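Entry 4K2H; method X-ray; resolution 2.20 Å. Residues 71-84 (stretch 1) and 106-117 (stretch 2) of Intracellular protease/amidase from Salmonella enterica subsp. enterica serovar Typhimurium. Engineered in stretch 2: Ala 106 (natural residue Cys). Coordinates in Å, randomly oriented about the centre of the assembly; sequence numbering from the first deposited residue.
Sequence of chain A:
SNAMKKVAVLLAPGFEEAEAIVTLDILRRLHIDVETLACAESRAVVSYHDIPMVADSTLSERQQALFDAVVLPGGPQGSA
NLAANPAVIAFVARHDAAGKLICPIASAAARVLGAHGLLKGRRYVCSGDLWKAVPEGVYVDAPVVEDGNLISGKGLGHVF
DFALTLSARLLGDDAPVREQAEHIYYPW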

ATOM      1  N   VAL A  71      -9.519  -2.296  11.912  1.00 27.00           N
ATOM      2  CA  VAL A  71      -8.736  -1.211  11.320  1.00 26.29           C
ATOM      3  C   VAL A  71      -9.629  -0.181  10.657  1.00 25.42           C
ATOM      4  O   VAL A  71     -10.474  -0.516   9.824  1.00 25.23           O
ATOM      5  CB  VAL A  71      -7.780  -1.755  10.254  1.00 25.78           C
ATOM      6  CG1 VAL A  71      -6.991  -0.624   9.620  1.00 26.00           C
ATOM      7  CG2 VAL A  71      -6.850  -2.769  10.863  1.00 25.75           C
ATOM      8  N   LEU A  72      -9.414   1.080  10.998  1.00 26.20           N
ATOM      9  CA  LEU A  72     -10.157   2.190  10.399  1.00 26.53           C
ATOM     10  C   LEU A  72      -9.211   3.049   9.592  1.00 26.03           C
ATOM     11  O   LEU A  72      -8.510   3.876  10.146  1.00 27.15           O
ATOM     12  CB  LEU A  72     -10.858   3.015  11.471  1.00 27.50           C
ATOM     13  CG  LEU A  72     -11.798   2.228  12.385  1.00 27.87           C
ATOM     14  CD1 LEU A  72     -12.172   3.116  13.557  1.00 29.70           C
ATOM     15  CD2 LEU A  72     -13.050   1.795  11.643  1.00 28.03           C
ATOM     16  N   PRO A  73      -9.128   2.811   8.277  1.00 25.89           N
ATOM     17  CA  PRO A  73      -8.264   3.644   7.424  1.00 25.58           C
ATOM     18  C   PRO A  73      -8.729   5.089   7.372  1.00 25.32           C
ATOM     19  O   PRO A  73      -9.826   5.399   7.780  1.00 25.74           O
ATOM     20  CB  PRO A  73      -8.359   3.002   6.033  1.00 25.86           C
ATOM     21  CG  PRO A  73      -9.304   1.864   6.134  1.00 26.13           C
ATOM     22  CD  PRO A  73      -9.734   1.671   7.567  1.00 25.97           C
ATOM     23  N   GLY A  74      -7.873   5.969   6.890  1.00 25.79           N
ATOM     24  CA  GLY A  74      -8.205   7.360   6.694  1.00 26.47           C
ATOM     25  C   GLY A  74      -8.660   7.609   5.280  1.00 27.32           C
ATOM     26  O   GLY A  74      -9.389   6.763   4.679  1.00 27.82           O
ATOM     27  N   GLY A  75      -8.210   8.745   4.741  1.00 28.20           N
ATOM     28  CA  GLY A  75      -8.764   9.343   3.527  1.00 28.80           C
ATOM     29  C   GLY A  75      -9.857  10.354   3.858  1.00 29.69           C
ATOM     30  O   GLY A  75     -10.717  10.080   4.699  1.00 30.51           O
ATOM     31  N   PRO A  76      -9.833  11.533   3.211  1.00 30.71           N
ATOM     32  CA  PRO A  76     -10.756  12.597   3.642  1.00 31.57           C
ATOM     33  C   PRO A  76     -12.217  12.204   3.514  1.00 31.74           C
ATOM     34  O   PRO A  76     -12.961  12.324   4.499  1.00 33.68           O
ATOM     35  CB  PRO A  76     -10.405  13.797   2.732  1.00 32.39           C
ATOM     36  CG  PRO A  76      -9.420  13.294   1.701  1.00 31.83           C
ATOM     37  CD  PRO A  76      -8.858  11.996   2.197  1.00 31.01           C
ATOM     38  N   GLN A  77     -12.617  11.667   2.359  1.00 30.39           N
ATOM     39  CA  GLN A  77     -13.970  11.130   2.228  1.00 31.31           C
ATOM     40  C   GLN A  77     -14.122   9.785   2.913  1.00 29.50           C
ATOM     41  O   GLN A  77     -15.207   9.441   3.320  1.00 31.38           O
ATOM     42  CB  GLN A  77     -14.412  10.985   0.779  1.00 33.23           C
ATOM     43  CG  GLN A  77     -14.741  12.312   0.121  1.00 36.45           C
ATOM     44  CD  GLN A  77     -13.497  13.086  -0.159  1.00 39.52           C
ATOM     45  OE1 GLN A  77     -12.621  12.617  -0.884  1.00 43.41           O
ATOM     46  NE2 GLN A  77     -13.374  14.258   0.448  1.00 43.97           N
ATOM     47  N   GLY A  78     -13.076   8.990   2.977  1.00 27.42           N
ATOM     48  CA  GLY A  78     -13.199   7.695   3.587  1.00 27.55           C
ATOM     49  C   GLY A  78     -13.631   7.859   5.033  1.00 27.88           C
ATOM     50  O   GLY A  78     -14.562   7.233   5.488  1.00 27.25           O
ATOM     51  N   SER A  79     -12.946   8.725   5.756  1.00 28.78           N
ATOM     52  CA  SER A  79     -13.225   8.842   7.166  1.00 30.76           C
ATOM     53  C   SER A  79     -14.570   9.579   7.386  1.00 30.32           C
ATOM     54  O   SER A  79     -15.348   9.172   8.237  1.00 30.18           O
ATOM     55  CB  SER A  79     -12.020   9.429   7.901  1.00 31.75           C
ATOM     56  OG  SER A  79     -11.749  10.705   7.406  1.00 35.27           O
ATOM     57  N   ALA A  80     -14.908  10.547   6.542  1.00 30.62           N
ATOM     58  CA  ALA A  80     -16.242  11.154   6.590  1.00 31.28           C
ATOM     59  C   ALA A  80     -17.338  10.133   6.309  1.00 30.55           C
ATOM     60  O   ALA A  80     -18.383  10.157   6.954  1.00 31.43           O
ATOM     61  CB  ALA A  80     -16.358  12.337   5.608  1.00 32.13           C
ATOM     62  N   ASN A  81     -17.112   9.227   5.362  1.00 29.88           N
ATOM     63  CA  ASN A  81     -18.127   8.233   5.046  1.00 29.64           C
ATOM     64  C   ASN A  81     -18.211   7.164   6.154  1.00 29.52           C
ATOM     65  O   ASN A  81     -19.302   6.695   6.473  1.00 29.78           O
ATOM     66  CB  ASN A  81     -17.893   7.597   3.674  1.00 29.83           C
ATOM     67  CG  ASN A  81     -18.147   8.563   2.521  1.00 31.49           C
ATOM     68  OD1 ASN A  81     -19.009   9.430   2.596  1.00 32.27           O
ATOM     69  ND2 ASN A  81     -17.393   8.401   1.438  1.00 31.02           N
ATOM     70  N   LEU A  82     -17.097   6.787   6.761  1.00 28.54           N
ATOM     71  CA  LEU A  82     -17.194   5.916   7.963  1.00 28.83           C
ATOM     72  C   LEU A  82     -18.032   6.579   9.046  1.00 29.87           C
ATOM     73  O   LEU A  82     -18.923   5.951   9.607  1.00 30.17           O
ATOM     74  CB  LEU A  82     -15.811   5.579   8.544  1.00 27.59           C
ATOM     75  CG  LEU A  82     -14.959   4.623   7.721  1.00 26.57           C
ATOM     76  CD1 LEU A  82     -13.550   4.520   8.259  1.00 27.14           C
ATOM     77  CD2 LEU A  82     -15.582   3.249   7.647  1.00 26.34           C
ATOM     78  N   ALA A  83     -17.750   7.855   9.318  1.00 31.68           N
ATOM     79  CA  ALA A  83     -18.375   8.586  10.438  1.00 32.59           C
ATOM     80  C   ALA A  83     -19.888   8.782  10.246  1.00 33.51           C
ATOM     81  O   ALA A  83     -20.660   8.803  11.221  1.00 34.55           O
ATOM     82  CB  ALA A  83     -17.686   9.931  10.657  1.00 32.85           C
ATOM     83  N   ALA A  84     -20.314   8.867   8.995  1.00 32.68           N
ATOM     84  CA  ALA A  84     -21.724   9.108   8.672  1.00 32.69           C
ATOM     85  C   ALA A  84     -22.574   7.843   8.676  1.00 31.49           C
ATOM     86  O   ALA A  84     -23.781   7.898   8.500  1.00 32.15           O
ATOM     87  CB  ALA A  84     -21.831   9.826   7.310  1.00 32.15           C
TER
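Stretch 2, residues 106-117: ASAAARVLGAHG

The most unusual feature of this contact is a pair of buried serines facing each other across it: Ser 79 OG and Ser 107 OG lie 2.6 Å apart, a short hydrogen bond in which either hydroxyl could be the donor. Both side chains take the p rotamer (chi1 61° and 75°), and both CA-to-CB bonds point toward the opposing stretch.

Stretch 2 begins with Ala 106, an engineered residue (Cys in the natural sequence), whose phi/psi of 64/-124 lies outside the helical region. Ser 107 follows at -67/-17, and its carbonyl accepts a bond from the backbone N of Arg 111 (N to O, 3.0 Å). The helical part of stretch 2 runs nearly parallel to helix 76-83: the signed crossing angle is -15°, and the axes approach to 8.2 Å. This helix widens into a pi-type turn at 109-114, as the bonds from Gly 114 N to Ala 109 O (2.8 Å) and from Ala 115 N to Ala 110 O (2.6 Å) attest. A type I turn from Gly 114 to Gly 117 follows, and Gly 117, with phi 71°, completes a Schellman motif.

Register is marked by two close CA pairs, Gly 74 CA to Ala 108 CA at 5.0 Å and Ala 83 CA to Val 112 CA at 4.6 Å. At the first, the absence of a side chain matters: an ideal CB on Gly 74 would sit 3.0 Å from Ala 106 CB and 3.3 Å from Ser 107 N. Beside it, Ala 108 CB packs 3.3 Å from Leu 72 O and 4.1 Å from Leu 72 CB, while Leu 113 brings its CD2 within 4.1 Å of Leu 72 CD1 although its CA-to-CB bond points sideways.

Farther along, Val 112 CG2 lies 3.8 Å from Leu 82 CB and 3.7 Å from Ser 79 O, filling space between the helices. Ala 83 presses its CB to 3.1 Å from Arg 111 O; a small residue on this face thus accompanies the close backbone approach.

Polar contacts secure the more exposed margin. Arg 111 (chi1 and chi2 both m) directs NH1 at Pro 76 O, 3.1 Å away, but the 132° angle at the hydrogen makes this bond weak. The bond from His 116 NE2 to Ala 83 O is better formed, at 2.8 Å and 163°, with the acceptor near the plane of the imidazole. Altogether the two stretches bury 558 Å², both sides summed.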

ATOM      1  N   ALA A 106      -4.410   7.884  10.657  1.00 29.92           N
ATOM      2  CA  ALA A 106      -4.460   9.169   9.934  1.00 31.16           C
ATOM      3  C   ALA A 106      -5.690   9.979  10.363  1.00 31.74           C
ATOM      4  O   ALA A 106      -5.835  10.225  11.544  1.00 32.30           O
ATOM      5  CB  ALA A 106      -4.401   8.957   8.422  1.00 31.05           C
ATOM      6  N   SER A 107      -6.567  10.399   9.453  1.00 31.31           N
ATOM      7  CA  SER A 107      -7.715  11.213   9.866  1.00 31.68           C
ATOM      8  C   SER A 107      -8.748  10.495  10.753  1.00 31.37           C
ATOM      9  O   SER A 107      -9.543  11.162  11.407  1.00 33.66           O
ATOM     10  CB  SER A 107      -8.410  11.867   8.651  1.00 33.26           C
ATOM     11  OG  SER A 107      -9.186  10.938   7.915  1.00 33.58           O
ATOM     12  N   ALA A 108      -8.724   9.159  10.794  1.00 30.88           N
ATOM     13  CA  ALA A 108      -9.852   8.354  11.280  1.00 30.15           C
ATOM     14  C   ALA A 108     -10.114   8.453  12.787  1.00 30.03           C
ATOM     15  O   ALA A 108     -11.258   8.353  13.220  1.00 28.56           O
ATOM     16  CB  ALA A 108      -9.659   6.895  10.896  1.00 30.48           C
ATOM     17  N   ALA A 109      -9.070   8.663  13.581  1.00 29.95           N
ATOM     18  CA  ALA A 109      -9.286   8.869  15.019  1.00 31.49           C
ATOM     19  C   ALA A 109     -10.072  10.163  15.296  1.00 32.88           C
ATOM     20  O   ALA A 109     -10.971  10.192  16.145  1.00 35.95           O
ATOM     21  CB  ALA A 109      -7.967   8.861  15.773  1.00 31.71           C
ATOM     22  N   ALA A 110      -9.747  11.236  14.596  1.00 33.49           N
ATOM     23  CA  ALA A 110     -10.467  12.481  14.803  1.00 35.41           C
ATOM     24  C   ALA A 110     -11.871  12.388  14.197  1.00 38.09           C
ATOM     25  O   ALA A 110     -12.872  12.648  14.874  1.00 39.61           O
ATOM     26  CB  ALA A 110      -9.698  13.632  14.184  1.00 35.81           C
ATOM     27  N   ARG A 111     -11.933  11.986  12.928  1.00 40.41           N
ATOM     28  CA  ARG A 111     -13.181  12.025  12.141  1.00 43.23           C
ATOM     29  C   ARG A 111     -14.180  10.960  12.474  1.00 41.05           C
ATOM     30  O   ARG A 111     -15.362  11.185  12.280  1.00 46.71           O
ATOM     31  CB  ARG A 111     -12.912  11.910  10.641  1.00 45.43           C
ATOM     32  CG  ARG A 111     -12.100  13.035  10.055  1.00 49.67           C
ATOM     33  CD  ARG A 111     -12.902  14.310   9.900  1.00 56.12           C
ATOM     34  NE  ARG A 111     -12.160  15.238   9.057  1.00 62.11           N
ATOM     35  CZ  ARG A 111     -12.030  15.124   7.734  1.00 70.85           C
ATOM     36  NH1 ARG A 111     -12.624  14.136   7.048  1.00 68.42           N
ATOM     37  NH2 ARG A 111     -11.300  16.024   7.082  1.00 79.90           N
ATOM     38  N   VAL A 112     -13.741   9.794  12.928  1.00 37.62           N
ATOM     39  CA  VAL A 112     -14.683   8.727  13.199  1.00 37.09           C
ATOM     40  C   VAL A 112     -14.937   8.611  14.704  1.00 37.70           C
ATOM     41  O   VAL A 112     -16.089   8.610  15.151  1.00 38.49           O
ATOM     42  CB  VAL A 112     -14.232   7.362  12.597  1.00 37.03           C
ATOM     43  CG1 VAL A 112     -15.334   6.336  12.741  1.00 35.66           C
ATOM     44  CG2 VAL A 112     -13.866   7.488  11.123  1.00 36.74           C
ATOM     45  N   LEU A 113     -13.879   8.516  15.493  1.00 37.24           N
ATOM     46  CA  LEU A 113     -14.062   8.308  16.929  1.00 37.15           C
ATOM     47  C   LEU A 113     -14.278   9.646  17.649  1.00 38.37           C
ATOM     48  O   LEU A 113     -15.237   9.795  18.401  1.00 38.04           O
ATOM     49  CB  LEU A 113     -12.870   7.566  17.524  1.00 36.04           C
ATOM     50  CG  LEU A 113     -12.496   6.291  16.786  1.00 35.61           C
ATOM     51  CD1 LEU A 113     -11.393   5.552  17.505  1.00 34.95           C
ATOM     52  CD2 LEU A 113     -13.719   5.411  16.603  1.00 36.34           C
ATOM     53  N   GLY A 114     -13.390  10.607  17.411  1.00 40.20           N
ATOM     54  CA  GLY A 114     -13.441  11.897  18.109  1.00 44.59           C
ATOM     55  C   GLY A 114     -14.687  12.694  17.751  1.00 45.91           C
ATOM     56  O   GLY A 114     -15.391  13.200  18.624  1.00 48.93           O
ATOM     57  N   ALA A 115     -14.979  12.776  16.461  1.00 46.69           N
ATOM     58  CA  ALA A 115     -16.191  13.466  15.992  1.00 48.84           C
ATOM     59  C   ALA A 115     -17.501  12.859  16.514  1.00 47.51           C
ATOM     60  O   ALA A 115     -18.563  13.404  16.248  1.00 51.73           O
ATOM     61  CB  ALA A 115     -16.213  13.516  14.470  1.00 48.91           C
ATOM     62  N   HIS A 116     -17.434  11.731  17.217  1.00 44.93           N
ATOM     63  CA  HIS A 116     -18.612  11.119  17.808  1.00 42.18           C
ATOM     64  C   HIS A 116     -18.517  10.985  19.306  1.00 43.57           C
ATOM     65  O   HIS A 116     -19.414  10.413  19.942  1.00 43.52           O
ATOM     66  CB  HIS A 116     -18.841   9.754  17.182  1.00 40.81           C
ATOM     67  CG  HIS A 116     -19.585   9.831  15.901  1.00 40.44           C
ATOM     68  ND1 HIS A 116     -20.808  10.447  15.805  1.00 41.79           N
ATOM     69  CD2 HIS A 116     -19.273   9.415  14.653  1.00 41.13           C
ATOM     70  CE1 HIS A 116     -21.227  10.400  14.551  1.00 41.85           C
ATOM     71  NE2 HIS A 116     -20.314   9.776  13.832  1.00 41.63           N
ATOM     72  N   GLY A 117     -17.429  11.503  19.876  1.00 44.28           N
ATOM     73  CA  GLY A 117     -17.211  11.451  21.312  1.00 43.32           C
ATOM     74  C   GLY A 117     -16.890  10.063  21.820  1.00 43.31           C
ATOM     75  O   GLY A 117     -17.252   9.737  22.933  1.00 45.51           O
TER